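Local coordinates for protein chitinase (Chromobacterium violaceum, PDB 4TXG) that probably binds chitin and, as a family 18 glycosyl hydrolase, cleaves its glycosidic bonds, at residues Val659-Gly664 / Tyr778-Glu783; Phe695-Pro700 / Ser764-Tyr769; Phe734-Val739 / His768-Leu773. All blocks are in the same frame, centred on the assembly; numbering follows the deposited sequence.

All three contacts lie in the C-terminal beta sandwich, within the range of the Chitinase C family. Interaction 1 joins the two sheets; interactions 2 and 3 stay within the six-stranded sheet and share His768 and Tyr769 of strand 767-773. Their centres are about 7 Å apart, and that of interaction 1 lies about 9 and 10 Å from them. Glu783 of interaction 1 reaches back to this shared strand, its OE1 2.9 Å from Tyr769 N and its OE2 2.9 Å from His768 N, probable hydrogen bonds both. Asp698 likewise couples interactions 2 and 3, holding both His768 and Arg736. A cesium ion on Phe734 O lies about 6 Å from the nearest side-chain atom of Asp698.

Interaction 1. Residues Val659-Gly664 / Tyr778-Glu783; sequences VGFSLG and YAIRDE
Ile780 packs against Val659 and Phe661 in a small, mostly buried contact between the two sheets of the C-terminal beta sandwich, and two waters supply its polar part. CG2 of Ile780 comes up to the edge of the Phe661 ring, close to its plane, 4.0 Å from CE1. Chi1 of 66° sets CG1 between the backbone N and the carbonyl carbon, and chi2, anti at 170°, carries CD1 on to 4.1 Å from Phe661 CD1; the two side chains cross obliquely. CB of Ile780 rests 3.5 Å from Val659 O. That carbonyl takes a hydrogen bond from a water, which in turn accepts from Asp782 N at 3.0 Å. A second water accepts from Phe661 N at 2.8 Å and donates to Asp782 OD2 at 2.7 Å. Asp782 thus grips the strand through both waters, its backbone and its carboxylate serving one each. It sits in the turn after Ile780, closed by a hydrogen bond from Glu783 N to Ile780 O of 3.1 Å. Strand 659-664 is an outermost strand of the four-stranded sheet, paired with 678-683, whereas strand 776-780 runs in the six-stranded sheet between 656-657 and 767-773. The chain therefore changes sheets just before Val659.

Interaction 2. Residues Phe695-Pro700 / Ser764-Tyr769; sequences FQFDVP and SGPSHY
One face of the Tyr769 ring takes CB of Phe697, 3.4 Å from Tyr769 CD2, while its opposite face carries the ring of Phe661 from the other sheet. The Phe697 and Tyr769 rings themselves meet obliquely, planes at 43°, and Phe697 CD1 lies 3.7 Å from Pro766 CB. Over one face of the His768 imidazole, 3.4 Å above its centre, sits Ser767 OG; at its edge stands the Asp698 carboxylate. ND1 of His768 donates to Asp698 OD2 over 2.8 Å, the acceptor in the ring plane and using its anti lone pair, the carboxylate turned 87° to the ring. OD1 of the same group forms a salt bridge with Arg736. The backbones run antiparallel with a beta bulge: between the pair Asp698-Ser767 and the backbone bonding of Gln696 with Thr770, Phe697 alone faces both His768 and Tyr769. Asp698 N donates to Ser767 O at 2.8 Å; the return bond, Ser767 N to Asp698 O, is weak at 3.3 Å. A water donates to Asp698 O and lies 2.7 Å from Ser767 OG. The peptide before Pro766 is cis, and upstream Ser764 OG is hydrogen-bonded to Tyr447 O, in the glycosyl hydrolase part of the chain.

Interaction 3. Residues Phe734-Val739 / His768-Leu773; sequences FNRVSV and HYTVGL. With CS (cesium ion), chain G.
Arg736 spans the width of a strand to reach His768 and Thr770. From CB the chain leaves with CG anti to the backbone N (chi1 -168°) and stays extended as far as NE, its side chain also touching Ser719 of strand 716-719. NE is hydrogen-bonded to Gln696 OE1. CZ comes 3.3 Å from His768 O, for the guanidinium meets that carbonyl end-on: NH1 and NH2 both donate to His768 O, each at 2.9 Å and both in the carbonyl plane. NH1 also has Asp698 OD1 as a salt-bridge partner. NH2 turns its second N-H to Thr770 OG1 at 3.0 Å, and Thr770 CG2 lies 3.6 Å from the same nitrogen. Both acceptors lie within a few degrees of the guanidinium plane, so the bonds fix the rotation of the group. The reach is needed because strands 734-740 and 767-773 are not neighbours in the six-stranded sheet: 694-700 lies between them, antiparallel to each, leaving the two axes 9.3 Å apart and their directions at 28°. Beyond Arg736, the edge of the His768 imidazole points at the face of Phe734 in an offset edge-to-face pair, planes at 87° and CE1 of His768 3.8 Å from Phe734 CE2. The backbone O of Phe734 binds a cesium ion at 3.0 Å, with Ser719 OG and a water as further ligands.

Interaction 1. Residues Val659-Gly664 / Tyr778-Glu783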
ATOM      1  N   VAL A 659      -3.996   8.605 -29.873  1.00  9.87           N
ATOM      2  CA  VAL A 659      -4.277   9.863 -29.200  1.00 10.98           C
ATOM      3  C   VAL A 659      -3.815   9.688 -27.761  1.00 10.45           C
ATOM      4  O   VAL A 659      -4.108   8.667 -27.130  1.00 12.05           O
ATOM      5  CB  VAL A 659      -5.774  10.227 -29.268  1.00 11.34           C
ATOM      6  CG1 VAL A 659      -6.079  11.461 -28.423  1.00  9.47           C
ATOM      7  CG2 VAL A 659      -6.174  10.462 -30.723  1.00 12.23           C
ATOM      8  N   GLY A 660      -3.058  10.657 -27.264  1.00 10.84           N
ATOM      9  CA  GLY A 660      -2.511  10.579 -25.921  1.00 11.92           C
ATOM     10  C   GLY A 660      -3.250  11.480 -24.952  1.00 11.27           C
ATOM     11  O   GLY A 660      -3.711  12.560 -25.326  1.00 12.48           O
ATOM     12  N   PHE A 661      -3.361  11.033 -23.704  1.00  9.37           N
ATOM     13  CA  PHE A 661      -4.037  11.790 -22.652  1.00  8.82           C
ATOM     14  C   PHE A 661      -3.177  11.850 -21.400  1.00 13.33           C
ATOM     15  O   PHE A 661      -2.625  10.831 -20.983  1.00 12.15           O
ATOM     16  CB  PHE A 661      -5.372  11.152 -22.259  1.00  9.83           C
ATOM     17  CG  PHE A 661      -6.408  11.147 -23.338  1.00 14.48           C
ATOM     18  CD1 PHE A 661      -6.373  10.197 -24.351  1.00 14.39           C
ATOM     19  CD2 PHE A 661      -7.450  12.060 -23.313  1.00 14.65           C
ATOM     20  CE1 PHE A 661      -7.342  10.180 -25.334  1.00 13.82           C
ATOM     21  CE2 PHE A 661      -8.423  12.045 -24.299  1.00 16.80           C
ATOM     22  CZ  PHE A 661      -8.365  11.105 -25.312  1.00 15.53           C
ATOM     23  N   SER A 662      -3.092  13.018 -20.769  1.00 14.43           N
ATOM     24  CA  SER A 662      -2.454  13.080 -19.454  1.00 14.31           C
ATOM     25  C   SER A 662      -2.915  14.273 -18.630  1.00 16.30           C
ATOM     26  O   SER A 662      -3.168  15.353 -19.168  1.00 12.89           O
ATOM     27  CB  SER A 662      -0.929  13.112 -19.594  1.00 20.35           C
ATOM     28  OG  SER A 662      -0.509  14.182 -20.413  1.00 25.31           O
ATOM     29  N   LEU A 663      -3.032  14.055 -17.321  1.00 15.75           N
ATOM     30  CA  LEU A 663      -3.283  15.134 -16.369  1.00 11.89           C
ATOM     31  C   LEU A 663      -1.959  15.617 -15.812  1.00 15.81           C
ATOM     32  O   LEU A 663      -1.113  14.806 -15.447  1.00 17.69           O
ATOM     33  CB  LEU A 663      -4.195  14.664 -15.228  1.00  9.72           C
ATOM     34  CG  LEU A 663      -5.613  14.256 -15.589  1.00 13.82           C
ATOM     35  CD1 LEU A 663      -6.366  13.741 -14.363  1.00 11.80           C
ATOM     36  CD2 LEU A 663      -6.336  15.456 -16.209  1.00 15.65           C
ATOM     37  N   GLY A 664      -1.778  16.935 -15.743  1.00 12.67           N
ATOM     38  CA  GLY A 664      -0.545  17.502 -15.228  1.00 13.41           C
ATOM     39  C   GLY A 664      -0.761  18.923 -14.737  1.00 12.66           C
ATOM     40  O   GLY A 664      -1.897  19.376 -14.621  1.00 14.25           O
ATOM     41  N   TYR A 778     -12.996   4.257 -31.098  1.00 10.55           N
ATOM     42  CA  TYR A 778     -11.648   3.694 -31.106  1.00 10.20           C
ATOM     43  C   TYR A 778     -11.085   3.617 -29.700  1.00 11.93           C
ATOM     44  O   TYR A 778     -11.345   4.492 -28.893  1.00 12.91           O
ATOM     45  CB  TYR A 778     -10.708   4.552 -31.964  1.00 10.31           C
ATOM     46  CG  TYR A 778     -11.096   4.619 -33.424  1.00 15.24           C
ATOM     47  CD1 TYR A 778     -12.001   5.574 -33.881  1.00 13.88           C
ATOM     48  CD2 TYR A 778     -10.568   3.719 -34.341  1.00 17.76           C
ATOM     49  CE1 TYR A 778     -12.363   5.631 -35.227  1.00 14.78           C
ATOM     50  CE2 TYR A 778     -10.921   3.772 -35.685  1.00 18.40           C
ATOM     51  CZ  TYR A 778     -11.818   4.731 -36.118  1.00 18.45           C
ATOM     52  OH  TYR A 778     -12.173   4.780 -37.454  1.00 17.16           O
ATOM     53  N   ALA A 779     -10.304   2.581 -29.417  1.00 11.51           N
ATOM     54  CA  ALA A 779      -9.459   2.597 -28.230  1.00  9.36           C
ATOM     55  C   ALA A 779      -8.237   3.446 -28.563  1.00  9.65           C
ATOM     56  O   ALA A 779      -8.086   3.890 -29.702  1.00 11.06           O
ATOM     57  CB  ALA A 779      -9.054   1.192 -27.825  1.00 12.82           C
ATOM     58  N   ILE A 780      -7.384   3.714 -27.582  1.00 10.14           N
ATOM     59  CA  ILE A 780      -6.149   4.424 -27.899  1.00  9.05           C
ATOM     60  C   ILE A 780      -4.975   3.457 -27.875  1.00  9.24           C
ATOM     61  O   ILE A 780      -4.977   2.467 -27.148  1.00 10.66           O
ATOM     62  CB  ILE A 780      -5.888   5.624 -26.952  1.00 11.08           C
ATOM     63  CG1 ILE A 780      -5.616   5.181 -25.515  1.00 10.18           C
ATOM     64  CG2 ILE A 780      -7.072   6.595 -26.984  1.00 10.62           C
ATOM     65  CD1 ILE A 780      -5.131   6.326 -24.628  1.00 10.00           C
ATOM     66  N   ARG A 781      -3.978   3.736 -28.707  1.00 10.43           N
ATOM     67  CA  ARG A 781      -2.839   2.839 -28.850  1.00  9.85           C
ATOM     68  C   ARG A 781      -2.029   2.714 -27.558  1.00 12.40           C
ATOM     69  O   ARG A 781      -1.394   1.687 -27.328  1.00 13.43           O
ATOM     70  CB  ARG A 781      -1.921   3.311 -29.981  1.00 11.04           C
ATOM     71  CG  ARG A 781      -2.537   3.306 -31.369  1.00 12.22           C
ATOM     72  CD  ARG A 781      -1.452   3.046 -32.412  1.00 12.50           C
ATOM     73  NE  ARG A 781      -0.948   1.681 -32.310  1.00 11.55           N
ATOM     74  CZ  ARG A 781       0.228   1.274 -32.778  1.00 19.71           C
ATOM     75  NH1 ARG A 781       1.042   2.134 -33.385  1.00 18.85           N
ATOM     76  NH2 ARG A 781       0.593   0.006 -32.635  1.00 17.42           N
ATOM     77  N   ASP A 782      -2.053   3.745 -26.715  1.00 11.72           N
ATOM     78  CA  ASP A 782      -1.327   3.685 -25.438  1.00 12.74           C
ATOM     79  C   ASP A 782      -1.851   2.567 -24.541  1.00 18.53           C
ATOM     80  O   ASP A 782      -1.116   2.050 -23.692  1.00 21.01           O
ATOM     81  CB  ASP A 782      -1.411   5.019 -24.691  1.00 12.79           C
ATOM     82  CG  ASP A 782      -0.498   6.076 -25.278  1.00 18.82           C
ATOM     83  OD1 ASP A 782       0.438   5.706 -26.015  1.00 20.06           O
ATOM     84  OD2 ASP A 782      -0.719   7.276 -25.004  1.00 21.13           O
ATOM     85  N   GLU A 783      -3.117   2.196 -24.730  1.00 14.15           N
ATOM     86  CA  GLU A 783      -3.733   1.142 -23.926  1.00 13.35           C
ATOM     87  C   GLU A 783      -3.984  -0.129 -24.714  1.00 16.19           C
ATOM     88  O   GLU A 783      -4.130  -1.206 -24.137  1.00 17.17           O
ATOM     89  CB  GLU A 783      -5.060   1.622 -23.333  1.00 13.04           C
ATOM     90  CG  GLU A 783      -4.899   2.776 -22.366  1.00 14.26           C
ATOM     91  CD  GLU A 783      -6.202   3.154 -21.695  1.00 16.19           C
ATOM     92  OE1 GLU A 783      -7.202   3.367 -22.418  1.00 10.53           O
ATOM     93  OE2 GLU A 783      -6.217   3.232 -20.446  1.00 15.45           O
TER
HETATM   94  O   HOH W   1      -2.482   6.438 -27.852  1.00 13.94           O
HETATM   95  O   HOH W   2      -2.367   8.424 -23.207  1.00 18.05           O

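Interaction 2. Residues Phe695-Pro700 / Ser764-Tyr769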
ATOM      1  N   PHE A 695     -14.266  12.338 -26.618  1.00  9.07           N
ATOM      2  CA  PHE A 695     -13.314  11.583 -25.824  1.00  8.69           C
ATOM      3  C   PHE A 695     -14.021  11.108 -24.568  1.00 10.84           C
ATOM      4  O   PHE A 695     -14.696  11.899 -23.915  1.00 13.57           O
ATOM      5  CB  PHE A 695     -12.095  12.438 -25.464  1.00  8.56           C
ATOM      6  CG  PHE A 695     -11.471  13.141 -26.647  1.00 12.23           C
ATOM      7  CD1 PHE A 695     -10.797  12.421 -27.620  1.00 13.56           C
ATOM      8  CD2 PHE A 695     -11.541  14.519 -26.764  1.00 13.82           C
ATOM      9  CE1 PHE A 695     -10.216  13.060 -28.711  1.00 12.75           C
ATOM     10  CE2 PHE A 695     -10.958  15.173 -27.854  1.00 17.25           C
ATOM     11  CZ  PHE A 695     -10.292  14.431 -28.824  1.00 12.79           C
ATOM     12  N   GLN A 696     -13.891   9.823 -24.246  1.00  9.43           N
ATOM     13  CA  GLN A 696     -14.411   9.314 -22.979  1.00  8.14           C
ATOM     14  C   GLN A 696     -13.313   8.597 -22.208  1.00  9.93           C
ATOM     15  O   GLN A 696     -12.358   8.098 -22.798  1.00 10.26           O
ATOM     16  CB  GLN A 696     -15.582   8.354 -23.196  1.00  8.36           C
ATOM     17  CG  GLN A 696     -16.837   8.999 -23.748  1.00 12.40           C
ATOM     18  CD  GLN A 696     -18.027   8.054 -23.729  1.00 16.10           C
ATOM     19  OE1 GLN A 696     -17.934   6.921 -23.244  1.00 19.39           O
ATOM     20  NE2 GLN A 696     -19.158   8.519 -24.245  1.00 14.99           N
ATOM     21  N   PHE A 697     -13.449   8.554 -20.889  1.00  9.95           N
ATOM     22  CA  PHE A 697     -12.526   7.776 -20.074  1.00  7.36           C
ATOM     23  C   PHE A 697     -13.152   7.509 -18.710  1.00  7.57           C
ATOM     24  O   PHE A 697     -14.100   8.188 -18.309  1.00  9.36           O
ATOM     25  CB  PHE A 697     -11.170   8.480 -19.920  1.00 10.18           C
ATOM     26  CG  PHE A 697     -11.262   9.948 -19.576  1.00 10.26           C
ATOM     27  CD1 PHE A 697     -11.321  10.366 -18.251  1.00 12.84           C
ATOM     28  CD2 PHE A 697     -11.261  10.907 -20.576  1.00 12.42           C
ATOM     29  CE1 PHE A 697     -11.395  11.716 -17.929  1.00 12.86           C
ATOM     30  CE2 PHE A 697     -11.335  12.257 -20.261  1.00 15.24           C
ATOM     31  CZ  PHE A 697     -11.404  12.662 -18.936  1.00 14.49           C
ATOM     32  N   ASP A 698     -12.626   6.501 -18.025  1.00  8.04           N
ATOM     33  CA  ASP A 698     -13.100   6.133 -16.692  1.00  9.90           C
ATOM     34  C   ASP A 698     -12.343   6.887 -15.607  1.00  9.57           C
ATOM     35  O   ASP A 698     -11.113   6.876 -15.569  1.00 10.14           O
ATOM     36  CB  ASP A 698     -12.947   4.625 -16.457  1.00  9.81           C
ATOM     37  CG  ASP A 698     -13.959   3.802 -17.221  1.00 12.46           C
ATOM     38  OD1 ASP A 698     -15.049   4.321 -17.550  1.00 12.24           O
ATOM     39  OD2 ASP A 698     -13.660   2.616 -17.476  1.00 11.68           O
ATOM     40  N   VAL A 699     -13.090   7.546 -14.730  1.00  8.89           N
ATOM     41  CA  VAL A 699     -12.539   8.161 -13.532  1.00  7.87           C
ATOM     42  C   VAL A 699     -12.954   7.301 -12.341  1.00  6.63           C
ATOM     43  O   VAL A 699     -14.130   6.953 -12.224  1.00  8.76           O
ATOM     44  CB  VAL A 699     -13.049   9.610 -13.381  1.00 11.42           C
ATOM     45  CG1 VAL A 699     -12.510  10.265 -12.113  1.00 11.66           C
ATOM     46  CG2 VAL A 699     -12.650  10.415 -14.619  1.00 13.70           C
ATOM     47  N   PRO A 700     -11.999   6.927 -11.473  1.00  6.45           N
ATOM     48  CA  PRO A 700     -12.415   6.065 -10.357  1.00  6.47           C
ATOM     49  C   PRO A 700     -13.400   6.782  -9.436  1.00  7.04           C
ATOM     50  O   PRO A 700     -13.381   8.011  -9.339  1.00  8.27           O
ATOM     51  CB  PRO A 700     -11.101   5.760  -9.632  1.00  6.29           C
ATOM     52  CG  PRO A 700     -10.209   6.943  -9.959  1.00  8.75           C
ATOM     53  CD  PRO A 700     -10.582   7.322 -11.385  1.00  6.30           C
ATOM     54  N   SER A 764      -6.350   8.156  -9.375  1.00  6.07           N
ATOM     55  CA  SER A 764      -5.235   7.696 -10.194  1.00  8.24           C
ATOM     56  C   SER A 764      -5.771   7.494 -11.609  1.00  7.03           C
ATOM     57  O   SER A 764      -6.982   7.617 -11.852  1.00  8.42           O
ATOM     58  CB  SER A 764      -4.609   6.407  -9.646  1.00  7.20           C
ATOM     59  OG  SER A 764      -5.527   5.324  -9.658  1.00  6.77           O
ATOM     60  N   GLY A 765      -4.883   7.198 -12.543  1.00  9.81           N
ATOM     61  CA  GLY A 765      -5.278   7.111 -13.935  1.00 10.63           C
ATOM     62  C   GLY A 765      -5.403   8.499 -14.543  1.00 11.97           C
ATOM     63  O   GLY A 765      -4.484   9.307 -14.425  1.00 12.31           O
ATOM     64  N   PRO A 766      -6.525   8.789 -15.219  1.00 10.45           N
ATOM     65  CA  PRO A 766      -7.658   7.916 -15.559  1.00  8.94           C
ATOM     66  C   PRO A 766      -7.256   6.756 -16.479  1.00 11.28           C
ATOM     67  O   PRO A 766      -6.068   6.559 -16.761  1.00  9.23           O
ATOM     68  CB  PRO A 766      -8.632   8.864 -16.278  1.00  9.92           C
ATOM     69  CG  PRO A 766      -8.252  10.242 -15.820  1.00 13.02           C
ATOM     70  CD  PRO A 766      -6.759  10.185 -15.639  1.00  9.81           C
ATOM     71  N   SER A 767      -8.240   5.989 -16.934  1.00 10.74           N
ATOM     72  CA  SER A 767      -7.954   4.848 -17.801  1.00 10.19           C
ATOM     73  C   SER A 767      -9.144   4.547 -18.695  1.00  9.16           C
ATOM     74  O   SER A 767     -10.203   5.154 -18.552  1.00 10.76           O
ATOM     75  CB  SER A 767      -7.599   3.610 -16.971  1.00  9.30           C
ATOM     76  OG  SER A 767      -8.702   3.235 -16.161  1.00 12.72           O
ATOM     77  N   HIS A 768      -8.940   3.621 -19.625  1.00  8.82           N
ATOM     78  CA  HIS A 768     -10.001   3.119 -20.510  1.00 10.88           C
ATOM     79  C   HIS A 768     -10.546   4.223 -21.409  1.00 10.64           C
ATOM     80  O   HIS A 768     -11.755   4.489 -21.459  1.00  9.53           O
ATOM     81  CB  HIS A 768     -11.115   2.476 -19.689  1.00 12.27           C
ATOM     82  CG  HIS A 768     -10.617   1.470 -18.702  1.00 13.83           C
ATOM     83  ND1 HIS A 768     -11.247   1.222 -17.501  1.00 14.01           N
ATOM     84  CD2 HIS A 768      -9.521   0.667 -18.722  1.00 14.93           C
ATOM     85  CE1 HIS A 768     -10.580   0.297 -16.834  1.00 14.89           C
ATOM     86  NE2 HIS A 768      -9.526  -0.055 -17.555  1.00 13.54           N
ATOM     87  N   TYR A 769      -9.628   4.842 -22.143  1.00  9.51           N
ATOM     88  CA  TYR A 769      -9.957   5.933 -23.053  1.00  7.77           C
ATOM     89  C   TYR A 769     -10.587   5.444 -24.344  1.00 11.88           C
ATOM     90  O   TYR A 769     -10.192   4.410 -24.889  1.00 12.58           O
ATOM     91  CB  TYR A 769      -8.694   6.739 -23.393  1.00  7.71           C
ATOM     92  CG  TYR A 769      -8.092   7.478 -22.222  1.00 11.52           C
ATOM     93  CD1 TYR A 769      -7.144   6.871 -21.403  1.00 11.50           C
ATOM     94  CD2 TYR A 769      -8.455   8.791 -21.954  1.00 12.19           C
ATOM     95  CE1 TYR A 769      -6.594   7.554 -20.329  1.00 11.77           C
ATOM     96  CE2 TYR A 769      -7.917   9.473 -20.888  1.00 14.58           C
ATOM     97  CZ  TYR A 769      -6.982   8.851 -20.083  1.00 14.90           C
ATOM     98  OH  TYR A 769      -6.439   9.538 -19.021  1.00 16.54           O
TER
HETATM   99  O   HOH W   3      -9.619   5.003 -14.316  1.00 23.81           O

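Interaction 3. Residues Phe734-Val739 / His768-Leu773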
ATOM      1  N   PHE A 734     -16.246   2.908 -11.624  1.00  7.40           N
ATOM      2  CA  PHE A 734     -15.934   4.089 -12.421  1.00  7.27           C
ATOM      3  C   PHE A 734     -17.112   4.976 -12.714  1.00  8.30           C
ATOM      4  O   PHE A 734     -18.238   4.515 -12.900  1.00  8.87           O
ATOM      5  CB  PHE A 734     -15.308   3.680 -13.756  1.00  8.48           C
ATOM      6  CG  PHE A 734     -14.071   2.851 -13.608  1.00  7.93           C
ATOM      7  CD1 PHE A 734     -12.920   3.406 -13.072  1.00  9.41           C
ATOM      8  CD2 PHE A 734     -14.063   1.520 -13.993  1.00 10.62           C
ATOM      9  CE1 PHE A 734     -11.767   2.646 -12.940  1.00  8.53           C
ATOM     10  CE2 PHE A 734     -12.915   0.743 -13.847  1.00 11.88           C
ATOM     11  CZ  PHE A 734     -11.769   1.303 -13.326  1.00  7.52           C
ATOM     12  N   ASN A 735     -16.814   6.266 -12.779  1.00  7.41           N
ATOM     13  CA  ASN A 735     -17.704   7.228 -13.397  1.00  8.87           C
ATOM     14  C   ASN A 735     -17.141   7.547 -14.776  1.00 10.40           C
ATOM     15  O   ASN A 735     -16.052   8.115 -14.880  1.00 10.82           O
ATOM     16  CB  ASN A 735     -17.805   8.494 -12.546  1.00  8.13           C
ATOM     17  CG  ASN A 735     -18.389   8.225 -11.182  1.00 10.49           C
ATOM     18  OD1 ASN A 735     -19.404   7.546 -11.061  1.00 11.85           O
ATOM     19  ND2 ASN A 735     -17.743   8.748 -10.142  1.00 11.38           N
ATOM     20  N   ARG A 736     -17.851   7.175 -15.832  1.00  9.92           N
ATOM     21  CA  ARG A 736     -17.316   7.445 -17.161  1.00 10.29           C
ATOM     22  C   ARG A 736     -17.615   8.879 -17.562  1.00  9.98           C
ATOM     23  O   ARG A 736     -18.741   9.351 -17.444  1.00 10.08           O
ATOM     24  CB  ARG A 736     -17.866   6.471 -18.200  1.00 11.26           C
ATOM     25  CG  ARG A 736     -17.091   6.553 -19.518  1.00  9.71           C
ATOM     26  CD  ARG A 736     -17.196   5.282 -20.351  1.00 11.43           C
ATOM     27  NE  ARG A 736     -16.313   5.372 -21.515  1.00 10.06           N
ATOM     28  CZ  ARG A 736     -15.021   5.060 -21.497  1.00 11.25           C
ATOM     29  NH1 ARG A 736     -14.439   4.626 -20.377  1.00  8.52           N
ATOM     30  NH2 ARG A 736     -14.304   5.183 -22.607  1.00 10.90           N
ATOM     31  N   VAL A 737     -16.579   9.560 -18.038  1.00  7.84           N
ATOM     32  CA  VAL A 737     -16.626  10.982 -18.357  1.00  9.60           C
ATOM     33  C   VAL A 737     -16.583  11.168 -19.869  1.00 12.13           C
ATOM     34  O   VAL A 737     -15.963  10.371 -20.563  1.00 11.56           O
ATOM     35  CB  VAL A 737     -15.442  11.708 -17.685  1.00 16.26           C
ATOM     36  CG1 VAL A 737     -15.185  13.074 -18.300  1.00 19.74           C
ATOM     37  CG2 VAL A 737     -15.686  11.803 -16.189  1.00 18.94           C
ATOM     38  N   SER A 738     -17.271  12.190 -20.371  1.00  9.79           N
ATOM     39  CA  SER A 738     -17.208  12.547 -21.783  1.00 11.20           C
ATOM     40  C   SER A 738     -16.830  14.011 -21.938  1.00 13.16           C
ATOM     41  O   SER A 738     -17.351  14.879 -21.240  1.00 12.33           O
ATOM     42  CB  SER A 738     -18.545  12.284 -22.472  1.00 15.36           C
ATOM     43  OG  SER A 738     -18.613  12.922 -23.741  1.00 18.51           O
ATOM     44  N   VAL A 739     -15.918  14.284 -22.860  1.00 12.45           N
ATOM     45  CA  VAL A 739     -15.695  15.656 -23.284  1.00 13.94           C
ATOM     46  C   VAL A 739     -15.528  15.646 -24.798  1.00 12.16           C
ATOM     47  O   VAL A 739     -14.901  14.750 -25.355  1.00 13.59           O
ATOM     48  CB  VAL A 739     -14.476  16.295 -22.588  1.00 16.55           C
ATOM     49  CG1 VAL A 739     -13.192  15.529 -22.923  1.00 14.33           C
ATOM     50  CG2 VAL A 739     -14.361  17.788 -22.963  1.00 20.68           C
ATOM     51  N   HIS A 768      -8.940   3.621 -19.625  1.00  8.82           N
ATOM     52  CA  HIS A 768     -10.001   3.119 -20.510  1.00 10.88           C
ATOM     53  C   HIS A 768     -10.546   4.223 -21.409  1.00 10.64           C
ATOM     54  O   HIS A 768     -11.755   4.489 -21.459  1.00  9.53           O
ATOM     55  CB  HIS A 768     -11.115   2.476 -19.689  1.00 12.27           C
ATOM     56  CG  HIS A 768     -10.617   1.470 -18.702  1.00 13.83           C
ATOM     57  ND1 HIS A 768     -11.247   1.222 -17.501  1.00 14.01           N
ATOM     58  CD2 HIS A 768      -9.521   0.667 -18.722  1.00 14.93           C
ATOM     59  CE1 HIS A 768     -10.580   0.297 -16.834  1.00 14.89           C
ATOM     60  NE2 HIS A 768      -9.526  -0.055 -17.555  1.00 13.54           N
ATOM     61  N   TYR A 769      -9.628   4.842 -22.143  1.00  9.51           N
ATOM     62  CA  TYR A 769      -9.957   5.933 -23.053  1.00  7.77           C
ATOM     63  C   TYR A 769     -10.587   5.444 -24.344  1.00 11.88           C
ATOM     64  O   TYR A 769     -10.192   4.410 -24.889  1.00 12.58           O
ATOM     65  CB  TYR A 769      -8.694   6.739 -23.393  1.00  7.71           C
ATOM     66  CG  TYR A 769      -8.092   7.478 -22.222  1.00 11.52           C
ATOM     67  CD1 TYR A 769      -7.144   6.871 -21.403  1.00 11.50           C
ATOM     68  CD2 TYR A 769      -8.455   8.791 -21.954  1.00 12.19           C
ATOM     69  CE1 TYR A 769      -6.594   7.554 -20.329  1.00 11.77           C
ATOM     70  CE2 TYR A 769      -7.917   9.473 -20.888  1.00 14.58           C
ATOM     71  CZ  TYR A 769      -6.982   8.851 -20.083  1.00 14.90           C
ATOM     72  OH  TYR A 769      -6.439   9.538 -19.021  1.00 16.54           O
ATOM     73  N   THR A 770     -11.567   6.190 -24.841  1.00 10.44           N
ATOM     74  CA  THR A 770     -12.026   5.969 -26.212  1.00  9.07           C
ATOM     75  C   THR A 770     -12.122   7.281 -26.963  1.00 10.03           C
ATOM     76  O   THR A 770     -12.321   8.351 -26.372  1.00 10.01           O
ATOM     77  CB  THR A 770     -13.402   5.266 -26.282  1.00 10.28           C
ATOM     78  OG1 THR A 770     -14.371   5.999 -25.524  1.00 11.58           O
ATOM     79  CG2 THR A 770     -13.312   3.834 -25.762  1.00 12.04           C
ATOM     80  N   VAL A 771     -11.982   7.185 -28.279  1.00 10.32           N
ATOM     81  CA  VAL A 771     -12.136   8.336 -29.155  1.00 10.29           C
ATOM     82  C   VAL A 771     -13.290   8.056 -30.106  1.00 14.30           C
ATOM     83  O   VAL A 771     -13.263   7.069 -30.845  1.00 13.06           O
ATOM     84  CB  VAL A 771     -10.842   8.627 -29.942  1.00  9.44           C
ATOM     85  CG1 VAL A 771     -11.049   9.813 -30.895  1.00 10.61           C
ATOM     86  CG2 VAL A 771      -9.687   8.897 -28.974  1.00  9.08           C
ATOM     87  N   GLY A 772     -14.313   8.908 -30.065  1.00 11.29           N
ATOM     88  CA  GLY A 772     -15.471   8.755 -30.922  1.00 11.55           C
ATOM     89  C   GLY A 772     -15.313   9.656 -32.126  1.00 16.60           C
ATOM     90  O   GLY A 772     -15.427  10.879 -32.027  1.00 15.10           O
ATOM     91  N   LEU A 773     -15.050   9.040 -33.271  1.00 15.07           N
ATOM     92  CA  LEU A 773     -14.620   9.765 -34.460  1.00 18.14           C
ATOM     93  C   LEU A 773     -15.433   9.354 -35.675  1.00 18.01           C
ATOM     94  O   LEU A 773     -15.390   8.196 -36.083  1.00 17.03           O
ATOM     95  CB  LEU A 773     -13.131   9.504 -34.698  1.00 18.29           C
ATOM     96  CG  LEU A 773     -12.486   9.966 -35.995  1.00 21.20           C
ATOM     97  CD1 LEU A 773     -12.615  11.466 -36.141  1.00 23.62           C
ATOM     98  CD2 LEU A 773     -11.022   9.544 -36.010  1.00 23.04           C
TER
HETATM   99 CS    CS G 806     -19.930   3.222 -15.085  1.00 92.17          CS
HETATM  100  O   HOH W   4     -17.422   2.827 -17.101  1.00 19.88           O